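Local atomic coordinates of fucolectin-related protein (Streptococcus pneumoniae, PDB entry 2WMF), a protein that probably hydrolyses host blood group carbohydrate antigens as a family 98 glycoside hydrolase, and is linked to fucose utilization in the bacterium. Residues A[433-438]-A[462-467]; A[272-277]-A[363-368]; A[444-449]-A[458-463]; A[481-486]-A[571-576]. One frame throughout, in Å; residues are numbered along the deposited sequence.

Contact 1 (A[433-438]-A[462-467])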
loop_
_atom_site.group_PDB
_atom_site.type_symbol
_atom_site.label_atom_id
_atom_site.label_comp_id
_atom_site.label_asym_id
_atom_site.label_seq_id
_atom_site.Cartn_x
_atom_site.Cartn_y
_atom_site.Cartn_z
ATOM N N ILE A 433 6.184 3.571 13.296
ATOM C CA ILE A 433 5.558 2.887 14.417
ATOM C C ILE A 433 4.066 2.643 14.145
ATOM O O ILE A 433 3.380 3.512 13.600
ATOM C CB ILE A 433 5.648 3.769 15.688
ATOM C CG1 ILE A 433 7.102 4.139 15.994
ATOM C CG2 ILE A 433 4.964 3.129 16.867
ATOM C CD1 ILE A 433 7.253 5.584 16.363
ATOM N N TYR A 434 3.558 1.497 14.582
ATOM C CA TYR A 434 2.115 1.283 14.681
ATOM C C TYR A 434 1.735 0.191 15.673
ATOM O O TYR A 434 2.538 -0.640 16.069
ATOM C CB TYR A 434 1.444 1.077 13.327
ATOM C CG TYR A 434 1.887 -0.037 12.390
ATOM C CD1 TYR A 434 1.776 -1.388 12.749
ATOM C CD2 TYR A 434 2.384 0.250 11.091
ATOM C CE1 TYR A 434 2.179 -2.402 11.884
ATOM C CE2 TYR A 434 2.737 -0.760 10.206
ATOM C CZ TYR A 434 2.627 -2.093 10.583
ATOM O OH TYR A 434 2.941 -3.102 9.701
ATOM N N ASN A 435 0.440 0.211 16.028
ATOM C CA ASN A 435 -0.173 -0.863 16.784
ATOM C C ASN A 435 -0.544 -1.950 15.750
ATOM O O ASN A 435 -1.229 -1.646 14.771
ATOM C CB ASN A 435 -1.419 -0.337 17.505
ATOM C CG ASN A 435 -2.158 -1.419 18.303
ATOM O OD1 ASN A 435 -2.347 -2.542 17.814
ATOM N ND2 ASN A 435 -2.513 -1.095 19.565
ATOM N N SER A 436 -0.044 -3.173 15.956
ATOM C CA SER A 436 -0.165 -4.259 14.988
ATOM C C SER A 436 -1.438 -5.107 15.067
ATOM O O SER A 436 -1.547 -6.115 14.341
ATOM C CB SER A 436 1.037 -5.209 15.072
ATOM O OG SER A 436 1.095 -5.887 16.295
ATOM N N ASN A 437 -2.370 -4.718 15.959
ATOM C CA ASN A 437 -3.650 -5.431 16.109
ATOM C C ASN A 437 -4.705 -4.991 15.076
ATOM O O ASN A 437 -5.234 -3.874 15.142
ATOM C CB ASN A 437 -4.181 -5.203 17.525
ATOM C CG ASN A 437 -3.376 -5.908 18.590
ATOM O OD1 ASN A 437 -2.772 -6.956 18.355
ATOM N ND2 ASN A 437 -3.351 -5.306 19.800
ATOM N N ALA A 438 -4.995 -5.879 14.108
ATOM C CA ALA A 438 -5.910 -5.511 13.011
ATOM C C ALA A 438 -7.351 -5.391 13.487
ATOM O O ALA A 438 -8.089 -4.473 13.068
ATOM C CB ALA A 438 -5.826 -6.522 11.818
ATOM N N LEU A 462 -0.282 3.197 22.366
ATOM C CA LEU A 462 -1.001 3.302 21.108
ATOM C C LEU A 462 -2.251 2.415 21.118
ATOM O O LEU A 462 -2.155 1.233 21.341
ATOM C CB LEU A 462 -0.160 2.796 19.950
ATOM C CG LEU A 462 1.234 3.379 19.787
ATOM C CD1 LEU A 462 2.231 2.354 19.185
ATOM C CD2 LEU A 462 1.096 4.667 18.991
ATOM N N THR A 463 -3.399 3.002 20.851
ATOM C CA THR A 463 -4.593 2.213 20.648
ATOM C C THR A 463 -4.547 1.575 19.272
ATOM O O THR A 463 -3.766 2.005 18.401
ATOM C CB THR A 463 -5.896 3.035 20.795
ATOM O OG1 THR A 463 -6.054 3.936 19.679
ATOM C CG2 THR A 463 -5.972 3.805 22.126
ATOM N N PRO A 464 -5.388 0.553 19.039
ATOM C CA PRO A 464 -5.447 0.029 17.698
ATOM C C PRO A 464 -5.697 1.075 16.609
ATOM O O PRO A 464 -6.387 2.058 16.829
ATOM C CB PRO A 464 -6.583 -1.002 17.764
ATOM C CG PRO A 464 -6.567 -1.493 19.215
ATOM C CD PRO A 464 -6.222 -0.233 19.999
ATOM N N HIS A 465 -5.128 0.823 15.434
ATOM C CA HIS A 465 -5.328 1.683 14.251
ATOM C C HIS A 465 -4.750 3.089 14.524
ATOM O O HIS A 465 -5.348 4.132 14.196
ATOM C CB HIS A 465 -6.788 1.695 13.807
ATOM C CG HIS A 465 -7.378 0.326 13.831
ATOM N ND1 HIS A 465 -8.525 0.018 14.536
ATOM C CD2 HIS A 465 -6.934 -0.830 13.290
ATOM C CE1 HIS A 465 -8.770 -1.275 14.397
ATOM N NE2 HIS A 465 -7.810 -1.820 13.666
ATOM N N THR A 466 -3.569 3.065 15.143
ATOM C CA THR A 466 -2.750 4.259 15.368
ATOM C C THR A 466 -1.367 4.011 14.780
ATOM O O THR A 466 -0.753 2.988 15.077
ATOM C CB THR A 466 -2.588 4.613 16.892
ATOM O OG1 THR A 466 -3.882 4.712 17.476
ATOM C CG2 THR A 466 -1.876 5.972 17.058
ATOM N N TYR A 467 -0.888 4.969 13.973
ATOM C CA TYR A 467 0.482 4.978 13.524
ATOM C C TYR A 467 1.157 6.301 13.940
ATOM O O TYR A 467 0.497 7.317 14.252
ATOM C CB TYR A 467 0.633 4.658 12.046
ATOM C CG TYR A 467 0.251 5.766 11.054
ATOM C CD1 TYR A 467 1.127 6.815 10.767
ATOM C CD2 TYR A 467 -0.992 5.790 10.425
ATOM C CE1 TYR A 467 0.793 7.819 9.834
ATOM C CE2 TYR A 467 -1.329 6.780 9.484
ATOM C CZ TYR A 467 -0.437 7.806 9.189
ATOM O OH TYR A 467 -0.766 8.779 8.239
HETATM O O HOH W 1 -3.950 -1.539 14.586
#
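N435 ND2 gives a hydrogen bond to L462 O at 2.9 Å and a second one to K442 O. L462 O lies in the plane of the N435 amide, but the donor stands well above the carbonyl plane of L462. With CG anti to the backbone N (chi1 178°), the N435 amide reaches across to 462-467, and N435 CG lies 3.6 Å from P464 CA. Its other end, OD1, accepts from N437 N at 2.9 Å. This Asx turn fixes the rotation of the amide. The backbone N of N435 also bonds to T466 O.

The H465 ring edge meets A438 O, and NE2 donates at 2.7 Å with the oxygen close to the ring plane. ND1 is hydrogen-bonded to R485 NH1. One water donates to N435 O and N437 O and accepts from H465 N.

Packing is apolar at the strand end, where I433 CG2 meets L462 CD1 at 3.7 Å and the two side chains cross at about a right angle. Y434 and Y467 form an antiparallel non-hydrogen-bonded pair. The arrangement is an Asx turn at the end of strand 430-434, joining it to the link between two beta sheets of the C-terminal domain.

Contact 2 (A[272-277]-A[363-368])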
loop_
_atom_site.group_PDB
_atom_site.type_symbol
_atom_site.label_atom_id
_atom_site.label_comp_id
_atom_site.label_asym_id
_atom_site.label_seq_id
_atom_site.Cartn_x
_atom_site.Cartn_y
_atom_site.Cartn_z
ATOM N N GLU A 272 -9.637 3.322 8.474
ATOM C CA GLU A 272 -8.967 4.299 7.573
ATOM C C GLU A 272 -7.463 4.380 7.817
ATOM O O GLU A 272 -6.658 4.321 6.882
ATOM C CB GLU A 272 -9.605 5.688 7.712
ATOM C CG GLU A 272 -11.051 5.765 7.162
ATOM C CD GLU A 272 -12.175 5.416 8.096
ATOM O OE1 GLU A 272 -11.959 4.701 9.132
ATOM O OE2 GLU A 272 -13.316 5.886 7.781
ATOM N N SER A 273 -7.077 4.517 9.067
ATOM C CA SER A 273 -5.642 4.606 9.394
ATOM C C SER A 273 -4.914 3.297 9.095
ATOM O O SER A 273 -3.702 3.280 8.838
ATOM C CB SER A 273 -5.449 4.969 10.852
ATOM O OG SER A 273 -6.145 4.037 11.641
ATOM N N MET A 274 -5.639 2.182 9.109
ATOM C CA MET A 274 -4.993 0.913 8.784
ATOM C C MET A 274 -4.630 0.819 7.282
ATOM O O MET A 274 -3.648 0.156 6.915
ATOM C CB MET A 274 -5.840 -0.289 9.204
ATOM C CG MET A 274 -5.221 -1.661 8.891
ATOM S SD MET A 274 -6.285 -2.993 9.558
ATOM C CE MET A 274 -5.622 -4.369 8.615
ATOM N N ILE A 275 -5.429 1.450 6.432
ATOM C CA ILE A 275 -5.080 1.588 5.006
ATOM C C ILE A 275 -3.674 2.274 4.884
ATOM O O ILE A 275 -2.763 1.811 4.160
ATOM C CB ILE A 275 -6.106 2.393 4.232
ATOM C CG1 ILE A 275 -7.471 1.698 4.216
ATOM C CG2 ILE A 275 -5.676 2.570 2.764
ATOM C CD1 ILE A 275 -8.600 2.641 3.824
ATOM N N ALA A 276 -3.519 3.361 5.648
ATOM C CA ALA A 276 -2.220 4.063 5.744
ATOM C C ALA A 276 -1.087 3.196 6.295
ATOM O O ALA A 276 0.077 3.291 5.825
ATOM C CB ALA A 276 -2.358 5.362 6.518
ATOM N N MET A 277 -1.396 2.350 7.276
ATOM C CA MET A 277 -0.378 1.425 7.790
ATOM C C MET A 277 0.101 0.417 6.712
ATOM O O MET A 277 1.309 0.114 6.602
ATOM C CB MET A 277 -0.902 0.721 9.028
ATOM C CG MET A 277 -1.107 1.712 10.195
ATOM S SD MET A 277 -2.351 1.248 11.463
ATOM C CE MET A 277 -1.865 -0.377 11.733
ATOM N N MET A 363 -2.933 -11.444 6.887
ATOM C CA MET A 363 -3.168 -10.024 7.067
ATOM C C MET A 363 -1.853 -9.235 6.991
ATOM O O MET A 363 -0.774 -9.793 7.121
ATOM C CB MET A 363 -3.832 -9.795 8.430
ATOM C CG MET A 363 -5.245 -10.397 8.465
ATOM S SD MET A 363 -6.391 -9.416 7.488
ATOM C CE MET A 363 -6.688 -8.022 8.639
ATOM N N PRO A 364 -1.972 -7.951 6.679
ATOM C CA PRO A 364 -0.773 -7.226 6.242
ATOM C C PRO A 364 0.108 -6.669 7.337
ATOM O O PRO A 364 1.279 -6.338 7.061
ATOM C CB PRO A 364 -1.377 -6.059 5.420
ATOM C CG PRO A 364 -2.715 -5.828 6.041
ATOM C CD PRO A 364 -3.197 -7.183 6.416
ATOM N N LEU A 365 -0.409 -6.490 8.559
ATOM C CA LEU A 365 0.378 -5.747 9.549
ATOM C C LEU A 365 1.553 -6.599 10.045
ATOM O O LEU A 365 1.424 -7.792 10.239
ATOM C CB LEU A 365 -0.477 -5.241 10.721
ATOM C CG LEU A 365 -1.725 -4.435 10.368
ATOM C CD1 LEU A 365 -2.524 -4.020 11.644
ATOM C CD2 LEU A 365 -1.347 -3.219 9.477
ATOM N N TYR A 366 2.704 -5.941 10.221
ATOM C CA TYR A 366 3.883 -6.616 10.780
ATOM C C TYR A 366 3.939 -6.421 12.315
ATOM O O TYR A 366 3.597 -5.363 12.816
ATOM C CB TYR A 366 5.155 -6.052 10.162
ATOM C CG TYR A 366 5.284 -6.447 8.706
ATOM C CD1 TYR A 366 5.131 -7.785 8.324
ATOM C CD2 TYR A 366 5.486 -5.491 7.695
ATOM C CE1 TYR A 366 5.254 -8.168 6.991
ATOM C CE2 TYR A 366 5.615 -5.877 6.354
ATOM C CZ TYR A 366 5.503 -7.215 5.999
ATOM O OH TYR A 366 5.642 -7.619 4.675
ATOM N N ASN A 367 4.430 -7.412 13.047
ATOM C CA ASN A 367 4.530 -7.240 14.503
ATOM C C ASN A 367 5.793 -6.484 14.921
ATOM O O ASN A 367 5.826 -5.802 15.922
ATOM C CB ASN A 367 4.554 -8.586 15.162
ATOM C CG ASN A 367 3.325 -9.398 14.845
ATOM O OD1 ASN A 367 2.296 -9.324 15.574
ATOM N ND2 ASN A 367 3.391 -10.156 13.778
ATOM N N ASN A 368 6.835 -6.662 14.115
ATOM C CA ASN A 368 8.212 -6.270 14.462
ATOM C C ASN A 368 8.820 -5.562 13.249
ATOM O O ASN A 368 8.677 -6.074 12.128
ATOM C CB ASN A 368 8.994 -7.574 14.767
ATOM C CG ASN A 368 10.214 -7.374 15.611
ATOM O OD1 ASN A 368 10.721 -6.264 15.768
ATOM N ND2 ASN A 368 10.676 -8.485 16.225
#
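M274 and M277 meet M363, P364 and L365 by apolar contact, and no hydrogen bond crosses between the segments. In the first group the tip of M274 does the touching. Its CE lies 3.8 Å from M363 CE and 4.1 Å from P364 CG, and M274 crosses both side chains at about a right angle. The M274 chain is fully extended, with CG anti to the backbone N (chi1 180°), which carries the methyl out from the helix. M363 folds back on itself at chi2 and chi3 to bring its own methyl there.

In the second group L365 spreads its two methyls against M277. M277 CE is 3.7 Å from L365 CD1 and equally far from L365 CD2. A bend at chi3 (48°) turns this methyl toward the leucine. L365 CD2 also approaches M274 CG, at 4.2 Å, so one leucine branch touches both methionines.

W247 of helix 245-249 packs on M274. The contact is a buried methionine-rich interface. Helix 272-283 belongs to the (beta/alpha)8-type barrel part, between barrel strands 237-243 and 289-293, and here it packs on a long loop of the C-terminal family region.

Contact 3 (A[444-449]-A[458-463])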
loop_
_atom_site.group_PDB
_atom_site.type_symbol
_atom_site.label_atom_id
_atom_site.label_comp_id
_atom_site.label_asym_id
_atom_site.label_seq_id
_atom_site.Cartn_x
_atom_site.Cartn_y
_atom_site.Cartn_z
ATOM N N GLN A 444 -0.911 -1.240 22.497
ATOM C CA GLN A 444 0.479 -1.671 22.506
ATOM C C GLN A 444 1.367 -0.504 22.894
ATOM O O GLN A 444 1.030 0.666 22.663
ATOM C CB GLN A 444 0.883 -2.280 21.165
ATOM C CG GLN A 444 0.106 -3.541 20.817
ATOM C CD GLN A 444 0.428 -4.102 19.416
ATOM O OE1 GLN A 444 0.978 -3.393 18.570
ATOM N NE2 GLN A 444 0.033 -5.358 19.161
ATOM N N GLN A 445 2.533 -0.859 23.421
ATOM C CA GLN A 445 3.500 0.119 23.876
ATOM C C GLN A 445 4.854 -0.154 23.231
ATOM O O GLN A 445 5.213 -1.301 22.967
ATOM C CB GLN A 445 3.638 0.098 25.407
ATOM C CG GLN A 445 2.346 0.354 26.163
ATOM C CD GLN A 445 1.385 -0.830 26.185
ATOM O OE1 GLN A 445 1.798 -1.968 26.400
ATOM N NE2 GLN A 445 0.071 -0.547 26.028
ATOM N N VAL A 446 5.581 0.945 22.970
ATOM C CA VAL A 446 6.958 0.874 22.589
ATOM C C VAL A 446 7.757 1.852 23.424
ATOM O O VAL A 446 7.276 2.935 23.774
ATOM C CB VAL A 446 7.171 1.134 21.067
ATOM C CG1 VAL A 446 6.452 0.039 20.211
ATOM C CG2 VAL A 446 6.763 2.514 20.599
ATOM N N MET A 447 8.982 1.426 23.708
ATOM C CA MET A 447 10.020 2.294 24.298
ATOM C C MET A 447 11.161 2.297 23.299
ATOM O O MET A 447 11.769 1.273 23.042
ATOM C CB MET A 447 10.499 1.749 25.649
ATOM C CG MET A 447 11.418 2.700 26.359
ATOM S SD MET A 447 13.108 2.845 25.772
ATOM C CE MET A 447 13.764 1.142 25.710
ATOM N N LEU A 448 11.395 3.483 22.733
ATOM C CA LEU A 448 12.316 3.705 21.642
ATOM C C LEU A 448 13.553 4.492 22.096
ATOM O O LEU A 448 13.481 5.691 22.371
ATOM C CB LEU A 448 11.591 4.501 20.563
ATOM C CG LEU A 448 10.237 4.037 20.046
ATOM C CD1 LEU A 448 9.620 5.031 19.044
ATOM C CD2 LEU A 448 10.321 2.625 19.465
ATOM N N PRO A 449 14.703 3.808 22.163
ATOM C CA PRO A 449 15.965 4.547 22.327
ATOM C C PRO A 449 16.075 5.561 21.192
ATOM O O PRO A 449 15.606 5.311 20.069
ATOM C CB PRO A 449 17.038 3.466 22.155
ATOM C CG PRO A 449 16.349 2.151 22.443
ATOM C CD PRO A 449 14.936 2.374 21.945
ATOM N N LEU A 458 12.018 7.700 23.896
ATOM C CA LEU A 458 10.662 8.167 23.615
ATOM C C LEU A 458 9.767 6.943 23.696
ATOM O O LEU A 458 10.015 5.929 23.052
ATOM C CB LEU A 458 10.621 8.836 22.236
ATOM C CG LEU A 458 9.322 9.451 21.753
ATOM C CD1 LEU A 458 9.608 10.508 20.688
ATOM C CD2 LEU A 458 8.384 8.399 21.156
ATOM N N SER A 459 8.761 7.015 24.540
ATOM C CA SER A 459 7.767 5.956 24.595
ATOM C C SER A 459 6.398 6.369 24.039
ATOM O O SER A 459 6.003 7.529 24.094
ATOM C CB SER A 459 7.599 5.567 26.067
ATOM O OG SER A 459 8.817 5.002 26.548
ATOM N N LEU A 460 5.643 5.364 23.565
ATOM C CA LEU A 460 4.287 5.569 23.064
ATOM C C LEU A 460 3.364 4.460 23.575
ATOM O O LEU A 460 3.759 3.260 23.602
ATOM C CB LEU A 460 4.225 5.575 21.512
ATOM C CG LEU A 460 4.817 6.805 20.834
ATOM C CD1 LEU A 460 5.132 6.503 19.365
ATOM C CD2 LEU A 460 3.746 7.901 20.906
ATOM N N ASP A 461 2.150 4.872 23.945
ATOM C CA ASP A 461 1.035 3.977 24.215
ATOM C C ASP A 461 0.037 4.269 23.121
ATOM O O ASP A 461 -0.414 5.419 22.962
ATOM C CB ASP A 461 0.465 4.197 25.621
ATOM C CG ASP A 461 -0.627 3.212 25.992
ATOM O OD1 ASP A 461 -0.745 2.151 25.386
ATOM O OD2 ASP A 461 -1.383 3.535 26.952
ATOM N N LEU A 462 -0.282 3.197 22.366
ATOM C CA LEU A 462 -1.001 3.302 21.108
ATOM C C LEU A 462 -2.251 2.415 21.118
ATOM O O LEU A 462 -2.155 1.233 21.341
ATOM C CB LEU A 462 -0.160 2.796 19.950
ATOM C CG LEU A 462 1.234 3.379 19.787
ATOM C CD1 LEU A 462 2.231 2.354 19.185
ATOM C CD2 LEU A 462 1.096 4.667 18.991
ATOM N N THR A 463 -3.399 3.002 20.851
ATOM C CA THR A 463 -4.593 2.213 20.648
ATOM C C THR A 463 -4.547 1.575 19.272
ATOM O O THR A 463 -3.766 2.005 18.401
ATOM C CB THR A 463 -5.896 3.035 20.795
ATOM O OG1 THR A 463 -6.054 3.936 19.679
ATOM C CG2 THR A 463 -5.972 3.805 22.126
#
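Q445 and D461 lie side by side and point the same way, with the amide and carboxylate planes 59° apart. Q445 NE2 donates to D461 OD1 at 2.9 Å, and the bond is almost straight (176° at the hydrogen). The oxygen lies in the amide plane, yet the amide meets it from above the carboxylate plane. A bend at chi2 curls the Q445 chain over toward its neighbour. N443 ND2 also bonds to D461 OD1, so this oxygen has two donors. Further along the same face M447 CG rests on S459 OG at 3.5 Å, while the rest of the methionine bends away. Both pairs are partly exposed.

The backbones form an antiparallel beta hairpin within a six-stranded sheet, and the short segment axes run at 168°. Hydrogen-bonded pairs Q444-L462, V446-L460 and L448-L458 alternate with the non-hydrogen-bonded pairs Q445-D461 and M447-S459. Two bonds close each hydrogen-bonded pair, such as L448 N to L458 O at 2.8 Å.

The opposite face carries Q444, V446, L448, L458, L460 and L462 and is buried. V446 and L460 lie alongside each other, CG2 to CB at 4.1 Å. L448 and L458 do the same, touching through CD1 and CD2 at 4.2 Å. I433 of strand 430-434 packs on L448 and L460, and L458 also meets V470 of strand 467-472. The apolar side chains therefore face the second sheet. Q444 departs from this pattern: its OE1 accepts from S436 N.

Contact 4 (A[481-486]-A[571-576])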
loop_
_atom_site.group_PDB
_atom_site.type_symbol
_atom_site.label_atom_id
_atom_site.label_comp_id
_atom_site.label_asym_id
_atom_site.label_seq_id
_atom_site.Cartn_x
_atom_site.Cartn_y
_atom_site.Cartn_z
ATOM N N LEU A 481 1.340 11.770 14.384
ATOM C CA LEU A 481 0.411 10.759 14.911
ATOM C C LEU A 481 -0.801 10.732 14.011
ATOM O O LEU A 481 -1.323 11.794 13.589
ATOM C CB LEU A 481 -0.035 11.098 16.338
ATOM C CG LEU A 481 1.005 11.407 17.419
ATOM C CD1 LEU A 481 0.301 11.849 18.779
ATOM C CD2 LEU A 481 2.015 10.250 17.582
ATOM N N ASN A 482 -1.303 9.530 13.727
ATOM C CA ASN A 482 -2.602 9.506 13.082
ATOM C C ASN A 482 -3.343 8.239 13.492
ATOM O O ASN A 482 -2.812 7.121 13.354
ATOM C CB ASN A 482 -2.461 9.617 11.547
ATOM C CG ASN A 482 -3.757 10.040 10.859
ATOM O OD1 ASN A 482 -4.832 9.528 11.204
ATOM N ND2 ASN A 482 -3.674 10.921 9.831
ATOM N N ASN A 483 -4.554 8.413 14.025
ATOM C CA ASN A 483 -5.370 7.276 14.395
ATOM C C ASN A 483 -6.769 7.294 13.772
ATOM O O ASN A 483 -7.697 6.676 14.304
ATOM C CB ASN A 483 -5.446 7.185 15.940
ATOM C CG ASN A 483 -6.283 8.298 16.549
ATOM O OD1 ASN A 483 -6.756 9.211 15.851
ATOM N ND2 ASN A 483 -6.472 8.224 17.850
ATOM N N TYR A 484 -6.924 7.945 12.623
ATOM C CA TYR A 484 -8.273 8.231 12.088
ATOM C C TYR A 484 -9.045 6.918 11.864
ATOM O O TYR A 484 -8.565 6.015 11.148
ATOM C CB TYR A 484 -8.201 8.991 10.753
ATOM C CG TYR A 484 -9.575 9.543 10.319
ATOM C CD1 TYR A 484 -10.230 10.504 11.068
ATOM C CD2 TYR A 484 -10.207 9.065 9.189
ATOM C CE1 TYR A 484 -11.464 10.951 10.730
ATOM C CE2 TYR A 484 -11.471 9.539 8.814
ATOM C CZ TYR A 484 -12.081 10.512 9.574
ATOM O OH TYR A 484 -13.340 10.985 9.242
ATOM N N ARG A 485 -10.198 6.771 12.518
ATOM C CA ARG A 485 -11.059 5.632 12.288
ATOM C C ARG A 485 -12.473 6.101 12.571
ATOM O O ARG A 485 -12.782 6.420 13.713
ATOM C CB ARG A 485 -10.701 4.443 13.191
ATOM C CG ARG A 485 -11.566 3.200 12.900
ATOM C CD ARG A 485 -11.315 2.059 13.852
ATOM N NE ARG A 485 -11.944 2.312 15.145
ATOM C CZ ARG A 485 -11.360 2.182 16.323
ATOM N NH1 ARG A 485 -10.117 1.712 16.429
ATOM N NH2 ARG A 485 -12.048 2.502 17.431
ATOM N N THR A 486 -13.319 6.086 11.554
ATOM C CA THR A 486 -14.734 6.449 11.741
ATOM C C THR A 486 -15.481 5.252 12.357
ATOM O O THR A 486 -15.112 4.097 12.109
ATOM C CB THR A 486 -15.396 6.868 10.411
ATOM O OG1 THR A 486 -15.417 5.736 9.501
ATOM C CG2 THR A 486 -14.702 8.072 9.815
ATOM N N VAL A 571 -2.404 12.900 24.105
ATOM C CA VAL A 571 -3.152 13.439 22.967
ATOM C C VAL A 571 -4.429 12.614 22.818
ATOM O O VAL A 571 -4.362 11.417 22.618
ATOM C CB VAL A 571 -2.342 13.382 21.644
ATOM C CG1 VAL A 571 -3.130 14.006 20.510
ATOM C CG2 VAL A 571 -0.970 14.089 21.829
ATOM N N ASN A 572 -5.590 13.247 22.894
ATOM C CA ASN A 572 -6.887 12.568 22.638
ATOM C C ASN A 572 -7.351 12.994 21.255
ATOM O O ASN A 572 -7.525 14.190 20.995
ATOM C CB ASN A 572 -7.921 13.012 23.664
ATOM C CG ASN A 572 -7.329 13.155 25.017
ATOM O OD1 ASN A 572 -7.146 14.299 25.525
ATOM N ND2 ASN A 572 -6.919 12.040 25.591
ATOM N N HIS A 573 -7.487 12.043 20.339
ATOM C CA HIS A 573 -7.653 12.420 18.938
ATOM C C HIS A 573 -8.446 11.377 18.158
ATOM O O HIS A 573 -8.512 10.242 18.568
ATOM C CB HIS A 573 -6.305 12.783 18.290
ATOM C CG HIS A 573 -5.299 11.670 18.140
ATOM N ND1 HIS A 573 -4.732 10.970 19.194
ATOM C CD2 HIS A 573 -4.667 11.232 17.022
ATOM C CE1 HIS A 573 -3.794 10.156 18.710
ATOM N NE2 HIS A 573 -3.767 10.266 17.396
ATOM N N ASN A 574 -9.021 11.817 17.040
ATOM C CA ASN A 574 -9.488 10.901 15.997
ATOM C C ASN A 574 -9.100 11.542 14.691
ATOM O O ASN A 574 -9.812 12.372 14.153
ATOM C CB ASN A 574 -10.982 10.622 16.090
ATOM C CG ASN A 574 -11.407 9.450 15.199
ATOM O OD1 ASN A 574 -10.649 9.040 14.346
ATOM N ND2 ASN A 574 -12.602 8.884 15.435
ATOM N N GLY A 575 -7.885 11.230 14.248
ATOM C CA GLY A 575 -7.299 11.926 13.110
ATOM C C GLY A 575 -5.818 12.188 13.317
ATOM O O GLY A 575 -5.142 11.541 14.150
ATOM N N MET A 576 -5.328 13.142 12.519
ATOM C CA MET A 576 -3.922 13.529 12.471
ATOM C C MET A 576 -3.587 14.566 13.570
ATOM O O MET A 576 -4.357 15.517 13.794
ATOM C CB MET A 576 -3.615 14.138 11.093
ATOM C CG MET A 576 -2.113 14.342 10.860
ATOM S SD MET A 576 -1.790 15.070 9.225
ATOM C CE MET A 576 -0.336 14.355 8.428
#
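N483 and H573 form the tight part of the contact. The N483 amide stacks on one face of the H573 ring, with the two planes 13° apart and ND2 over the ring centre. N483 CG sits between the backbone N and the carbonyl carbon (chi1 71°), which brings the amide over the ring. From there it uses both ends. OD1 accepts from G575 N at 2.8 Å, nearly in line with the amide C=O. ND2 donates to H573 O at 3.0 Å, from well above that carbonyl plane. The backbone N of N483 returns a bond to G575 O at 3.2 Å.

A second amide, that of N574, grips R485 by its backbone. OD1 takes R485 N at 2.9 Å on a lone pair, and ND2 gives to R485 O at 3.0 Å. G575, having no side chain, lets its backbone run close beside Y484, with its CA at the edge of the ring. N482 OD1 accepts from Y484 N, an Asx turn at the end of strand 477-482. L481 CD1 and V571 CG2 add a buried apolar contact, meeting tip to tip at 4.0 Å.

Packing is lighter at the outer parts. M576 is partly exposed; it touches the N482 amide through CB, 3.5 Å from ND2, and its end leads away. R485 is also partly exposed, and its guanidinium turns off to H465. The chemistry implies a join held by asparagine amides: two of them bond backbone groups across the contact where regular strand pairing stops.

How the contacts relate
Contact 1 is the hub of the set. It shares L462 and T463 with contact 3, and I433 CD1 lies 3.6 Å from L448 CD1; their centres are about 10 Å apart. Toward contact 4, about 11 Å off between centres, Y467 O meets N482 N at 2.9 Å. Contact 2, about 8 Å away between centres, brings the helix of 272-277 against the ends of these strands: H465 O to S273 OG is 2.7 Å. Contact 4 reaches the same helix, with E272 OE2 to T486 OG1 at 2.7 Å. Contacts 2 and 3 do not touch. Contacts 1, 3 and 4 lie within the C-terminal domain, while contact 2 joins it to the barrel part of the chain.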